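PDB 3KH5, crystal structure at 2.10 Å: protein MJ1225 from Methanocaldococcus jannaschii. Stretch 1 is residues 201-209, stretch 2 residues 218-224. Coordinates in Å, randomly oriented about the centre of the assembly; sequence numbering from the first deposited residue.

Stretch 1 201-209: KLLGSDWAF
Stretch 2 218-224: REITNVR

What backbone frame brings the stretches together? Stretch 1 is two helical pieces joined by a short break: a helix runs in through Leu 203, Gly 204 leaves helical geometry at phi/psi -88/28, Ser 205 is extended at -97/162, and a new helix begins at Asp 206. Ser 205, chi1 p, caps that helix: Ser 205 OG accepts from Ala 208 N at 3.0 Å and donates to Leu 202 O at 2.7 Å, tying both pieces to one hydroxyl. Stretch 2 is a weakly bonded helix from about Arg 218 to Asn 222, after which Val 223 (-56/140) and Arg 224 (-95/152) are extended. The nearest CA atoms, those of Ala 208 and Ile 220, lie 6.6 Å apart.

How does Ile 220, which has the most surface covered, fit? Its side chain (chi1 m, chi2 t) is a knob among Leu 202, Leu 203, Trp 207 and Ala 208, so it meets both helical pieces. Ile 220 CG2 lies 4.3 Å from Leu 202 CD2 and 4.2 Å from Leu 203 CD2, with the leucines in rotamers t,p and m,t; Ile 220 CD1 is 4.5 Å from Ala 208 CB. These are van der Waals contacts between hydrocarbon groups, which shield one another from water.

What does Trp 207 add? The Trp 207 CA-to-CB bond points sideways, but chi1 t and chi2 84° carry the indole to stretch 2. Trp 207 CZ3 lies 4.4 Å from Ile 220 CG1, and Trp 207 CH2 is 3.5 Å from Glu 219 O, which sits at the ring edge, where the slightly positive C-H groups suit a carbonyl oxygen.

Where does Val 223 close the contact? Its CA-to-CB bond points toward stretch 1, and with chi1 t Val 223 CG2 comes within 3.3 Å of Trp 207 CH2, a tight apolar approach oblique to the ring. No hydrogen bond crosses between the stretches; their contact rests on packing.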

ATOM      1  N   LYS A 201       3.773  -4.746 -10.338  1.00 44.91           N
ATOM      2  CA  LYS A 201       3.405  -5.788 -11.292  1.00 46.02           C
ATOM      3  C   LYS A 201       3.943  -5.467 -12.679  1.00 46.70           C
ATOM      4  O   LYS A 201       4.371  -6.368 -13.405  1.00 46.76           O
ATOM      5  CB  LYS A 201       1.888  -5.953 -11.356  1.00 46.04           C
ATOM      6  CG  LYS A 201       1.261  -6.627 -10.144  1.00 46.84           C
ATOM      7  CD  LYS A 201      -0.255  -6.614 -10.276  1.00 48.13           C
ATOM      8  CE  LYS A 201      -0.913  -7.611  -9.335  1.00 48.88           C
ATOM      9  NZ  LYS A 201      -2.401  -7.536  -9.416  1.00 49.44           N
ATOM     10  N   LEU A 202       3.913  -4.185 -13.041  1.00 47.59           N
ATOM     11  CA  LEU A 202       4.484  -3.733 -14.302  1.00 48.62           C
ATOM     12  C   LEU A 202       5.976  -4.064 -14.374  1.00 49.83           C
ATOM     13  O   LEU A 202       6.459  -4.516 -15.409  1.00 49.85           O
ATOM     14  CB  LEU A 202       4.248  -2.234 -14.512  1.00 48.20           C
ATOM     15  CG  LEU A 202       4.674  -1.658 -15.871  1.00 47.61           C
ATOM     16  CD1 LEU A 202       3.960  -2.347 -17.037  1.00 47.02           C
ATOM     17  CD2 LEU A 202       4.424  -0.166 -15.921  1.00 46.13           C
ATOM     18  N   LEU A 203       6.687  -3.851 -13.265  1.00 51.58           N
ATOM     19  CA  LEU A 203       8.121  -4.130 -13.183  1.00 53.43           C
ATOM     20  C   LEU A 203       8.465  -5.594 -13.418  1.00 54.95           C
ATOM     21  O   LEU A 203       9.452  -5.904 -14.087  1.00 55.11           O
ATOM     22  CB  LEU A 203       8.683  -3.680 -11.834  1.00 53.24           C
ATOM     23  CG  LEU A 203       8.984  -2.188 -11.683  1.00 53.14           C
ATOM     24  CD1 LEU A 203       9.619  -1.934 -10.329  1.00 52.97           C
ATOM     25  CD2 LEU A 203       9.888  -1.675 -12.805  1.00 52.92           C
ATOM     26  N   GLY A 204       7.648  -6.489 -12.868  1.00 56.74           N
ATOM     27  CA  GLY A 204       7.840  -7.919 -13.062  1.00 59.01           C
ATOM     28  C   GLY A 204       7.157  -8.478 -14.300  1.00 60.59           C
ATOM     29  O   GLY A 204       6.801  -9.657 -14.324  1.00 60.70           O
ATOM     30  N   SER A 205       6.970  -7.651 -15.327  1.00 62.18           N
ATOM     31  CA  SER A 205       6.352  -8.126 -16.568  1.00 63.78           C
ATOM     32  C   SER A 205       7.397  -8.497 -17.622  1.00 64.93           C
ATOM     33  O   SER A 205       8.564  -8.105 -17.520  1.00 65.03           O
ATOM     34  CB  SER A 205       5.360  -7.097 -17.127  1.00 63.71           C
ATOM     35  OG  SER A 205       6.021  -5.944 -17.615  1.00 63.76           O
ATOM     36  N   ASP A 206       6.968  -9.273 -18.618  1.00 66.39           N
ATOM     37  CA  ASP A 206       7.786  -9.550 -19.794  1.00 67.79           C
ATOM     38  C   ASP A 206       8.073  -8.240 -20.507  1.00 68.64           C
ATOM     39  O   ASP A 206       9.229  -7.937 -20.820  1.00 68.71           O
ATOM     40  CB  ASP A 206       7.072 -10.510 -20.752  1.00 67.82           C
ATOM     41  CG  ASP A 206       7.043 -11.943 -20.245  1.00 68.21           C
ATOM     42  OD1 ASP A 206       7.953 -12.341 -19.484  1.00 68.43           O
ATOM     43  OD2 ASP A 206       6.108 -12.680 -20.620  1.00 68.48           O
ATOM     44  N   TRP A 207       7.013  -7.466 -20.742  1.00 69.77           N
ATOM     45  CA  TRP A 207       7.122  -6.172 -21.407  1.00 70.87           C
ATOM     46  C   TRP A 207       8.210  -5.296 -20.773  1.00 71.76           C
ATOM     47  O   TRP A 207       8.943  -4.600 -21.481  1.00 71.84           O
ATOM     48  CB  TRP A 207       5.773  -5.438 -21.411  1.00 70.76           C
ATOM     49  CG  TRP A 207       5.854  -4.151 -22.154  1.00 70.57           C
ATOM     50  CD1 TRP A 207       5.729  -3.973 -23.502  1.00 70.42           C
ATOM     51  CD2 TRP A 207       6.124  -2.857 -21.602  1.00 70.34           C
ATOM     52  NE1 TRP A 207       5.892  -2.648 -23.823  1.00 70.32           N
ATOM     53  CE2 TRP A 207       6.137  -1.941 -22.675  1.00 70.22           C
ATOM     54  CE3 TRP A 207       6.353  -2.384 -20.302  1.00 70.17           C
ATOM     55  CZ2 TRP A 207       6.364  -0.576 -22.492  1.00 70.11           C
ATOM     56  CZ3 TRP A 207       6.581  -1.026 -20.121  1.00 70.03           C
ATOM     57  CH2 TRP A 207       6.587  -0.139 -21.212  1.00 70.02           C
ATOM     58  N   ALA A 208       8.310  -5.344 -19.444  1.00 72.92           N
ATOM     59  CA  ALA A 208       9.274  -4.528 -18.703  1.00 74.10           C
ATOM     60  C   ALA A 208      10.717  -5.027 -18.798  1.00 75.03           C
ATOM     61  O   ALA A 208      11.609  -4.237 -19.113  1.00 75.10           O
ATOM     62  CB  ALA A 208       8.858  -4.380 -17.250  1.00 74.00           C
ATOM     63  N   PHE A 209      10.951  -6.314 -18.525  1.00 76.30           N
ATOM     64  CA  PHE A 209      12.320  -6.858 -18.551  1.00 77.61           C
ATOM     65  C   PHE A 209      12.931  -6.728 -19.940  1.00 78.46           C
ATOM     66  O   PHE A 209      14.138  -6.527 -20.075  1.00 78.54           O
ATOM     67  CB  PHE A 209      12.383  -8.313 -18.062  1.00 77.61           C
ATOM     68  CG  PHE A 209      13.767  -8.758 -17.623  1.00 78.01           C
ATOM     69  CD1 PHE A 209      14.449  -8.077 -16.611  1.00 78.24           C
ATOM     70  CD2 PHE A 209      14.376  -9.871 -18.202  1.00 78.23           C
ATOM     71  CE1 PHE A 209      15.720  -8.487 -16.196  1.00 78.35           C
ATOM     72  CE2 PHE A 209      15.642 -10.294 -17.788  1.00 78.36           C
ATOM     73  CZ  PHE A 209      16.316  -9.597 -16.785  1.00 78.38           C
ATOM     74  N   ARG A 218      13.412   4.086 -19.406  1.00 70.06           N
ATOM     75  CA  ARG A 218      12.519   5.240 -19.392  1.00 67.62           C
ATOM     76  C   ARG A 218      11.105   4.963 -19.900  1.00 65.34           C
ATOM     77  O   ARG A 218      10.154   5.608 -19.445  1.00 65.11           O
ATOM     78  CB  ARG A 218      13.143   6.396 -20.175  1.00 68.05           C
ATOM     79  CG  ARG A 218      12.495   7.748 -19.920  1.00 69.32           C
ATOM     80  CD  ARG A 218      13.171   8.836 -20.727  1.00 71.86           C
ATOM     81  NE  ARG A 218      12.892   8.734 -22.159  1.00 73.83           N
ATOM     82  CZ  ARG A 218      13.625   9.315 -23.107  1.00 75.00           C
ATOM     83  NH1 ARG A 218      14.693  10.036 -22.783  1.00 75.36           N
ATOM     84  NH2 ARG A 218      13.293   9.172 -24.385  1.00 75.40           N
ATOM     85  N   GLU A 219      10.954   4.021 -20.826  1.00 62.43           N
ATOM     86  CA  GLU A 219       9.626   3.745 -21.365  1.00 59.63           C
ATOM     87  C   GLU A 219       8.713   3.106 -20.311  1.00 57.30           C
ATOM     88  O   GLU A 219       7.491   3.143 -20.454  1.00 56.97           O
ATOM     89  CB  GLU A 219       9.695   2.918 -22.656  1.00 59.95           C
ATOM     90  CG  GLU A 219       8.709   3.369 -23.752  1.00 60.92           C
ATOM     91  CD  GLU A 219       8.955   4.796 -24.247  1.00 62.28           C
ATOM     92  OE1 GLU A 219      10.074   5.083 -24.727  1.00 62.70           O
ATOM     93  OE2 GLU A 219       8.022   5.627 -24.164  1.00 62.71           O
ATOM     94  N   ILE A 220       9.306   2.549 -19.252  1.00 54.49           N
ATOM     95  CA  ILE A 220       8.533   2.046 -18.115  1.00 51.92           C
ATOM     96  C   ILE A 220       7.761   3.183 -17.445  1.00 50.41           C
ATOM     97  O   ILE A 220       6.533   3.094 -17.293  1.00 49.98           O
ATOM     98  CB  ILE A 220       9.410   1.293 -17.075  1.00 51.93           C
ATOM     99  CG1 ILE A 220      10.074   0.071 -17.726  1.00 51.81           C
ATOM    100  CG2 ILE A 220       8.565   0.871 -15.860  1.00 51.61           C
ATOM    101  CD1 ILE A 220      11.163  -0.582 -16.874  1.00 52.00           C
ATOM    102  N   THR A 221       8.455   4.252 -17.062  1.00 48.78           N
ATOM    103  CA  THR A 221       7.782   5.363 -16.379  1.00 47.57           C
ATOM    104  C   THR A 221       7.030   6.317 -17.310  1.00 46.84           C
ATOM    105  O   THR A 221       6.274   7.170 -16.835  1.00 46.53           O
ATOM    106  CB  THR A 221       8.727   6.163 -15.451  1.00 47.53           C
ATOM    107  OG1 THR A 221       9.822   6.697 -16.208  1.00 47.62           O
ATOM    108  CG2 THR A 221       9.245   5.283 -14.315  1.00 47.49           C
ATOM    109  N   ASN A 222       7.219   6.177 -18.620  1.00 46.16           N
ATOM    110  CA  ASN A 222       6.457   6.980 -19.582  1.00 45.65           C
ATOM    111  C   ASN A 222       5.084   6.386 -19.931  1.00 45.09           C
ATOM    112  O   ASN A 222       4.242   7.067 -20.526  1.00 45.00           O
ATOM    113  CB  ASN A 222       7.280   7.264 -20.849  1.00 45.84           C
ATOM    114  CG  ASN A 222       8.307   8.371 -20.647  1.00 46.37           C
ATOM    115  OD1 ASN A 222       8.044   9.374 -19.979  1.00 46.96           O
ATOM    116  ND2 ASN A 222       9.483   8.197 -21.241  1.00 47.07           N
ATOM    117  N   VAL A 223       4.868   5.127 -19.543  1.00 44.36           N
ATOM    118  CA  VAL A 223       3.604   4.413 -19.775  1.00 43.75           C
ATOM    119  C   VAL A 223       2.442   5.200 -19.185  1.00 43.26           C
ATOM    120  O   VAL A 223       2.570   5.771 -18.100  1.00 43.10           O
ATOM    121  CB  VAL A 223       3.638   2.993 -19.139  1.00 43.83           C
ATOM    122  CG1 VAL A 223       2.298   2.271 -19.312  1.00 43.88           C
ATOM    123  CG2 VAL A 223       4.736   2.167 -19.759  1.00 43.99           C
ATOM    124  N   ARG A 224       1.320   5.238 -19.901  1.00 42.72           N
ATOM    125  CA  ARG A 224       0.143   5.978 -19.447  1.00 42.41           C
ATOM    126  C   ARG A 224      -0.828   5.060 -18.717  1.00 42.33           C
ATOM    127  O   ARG A 224      -0.881   3.858 -18.991  1.00 42.17           O
ATOM    128  CB  ARG A 224      -0.543   6.681 -20.623  1.00 42.27           C
ATOM    129  CG  ARG A 224       0.379   7.644 -21.356  1.00 42.32           C
ATOM    130  CD  ARG A 224      -0.322   8.420 -22.448  1.00 42.25           C
ATOM    131  NE  ARG A 224       0.616   9.305 -23.140  1.00 42.83           N
ATOM    132  CZ  ARG A 224       0.736  10.615 -22.921  1.00 42.91           C
ATOM    133  NH1 ARG A 224      -0.044  11.229 -22.039  1.00 43.00           N
ATOM    134  NH2 ARG A 224       1.628  11.320 -23.602  1.00 43.21           N
TER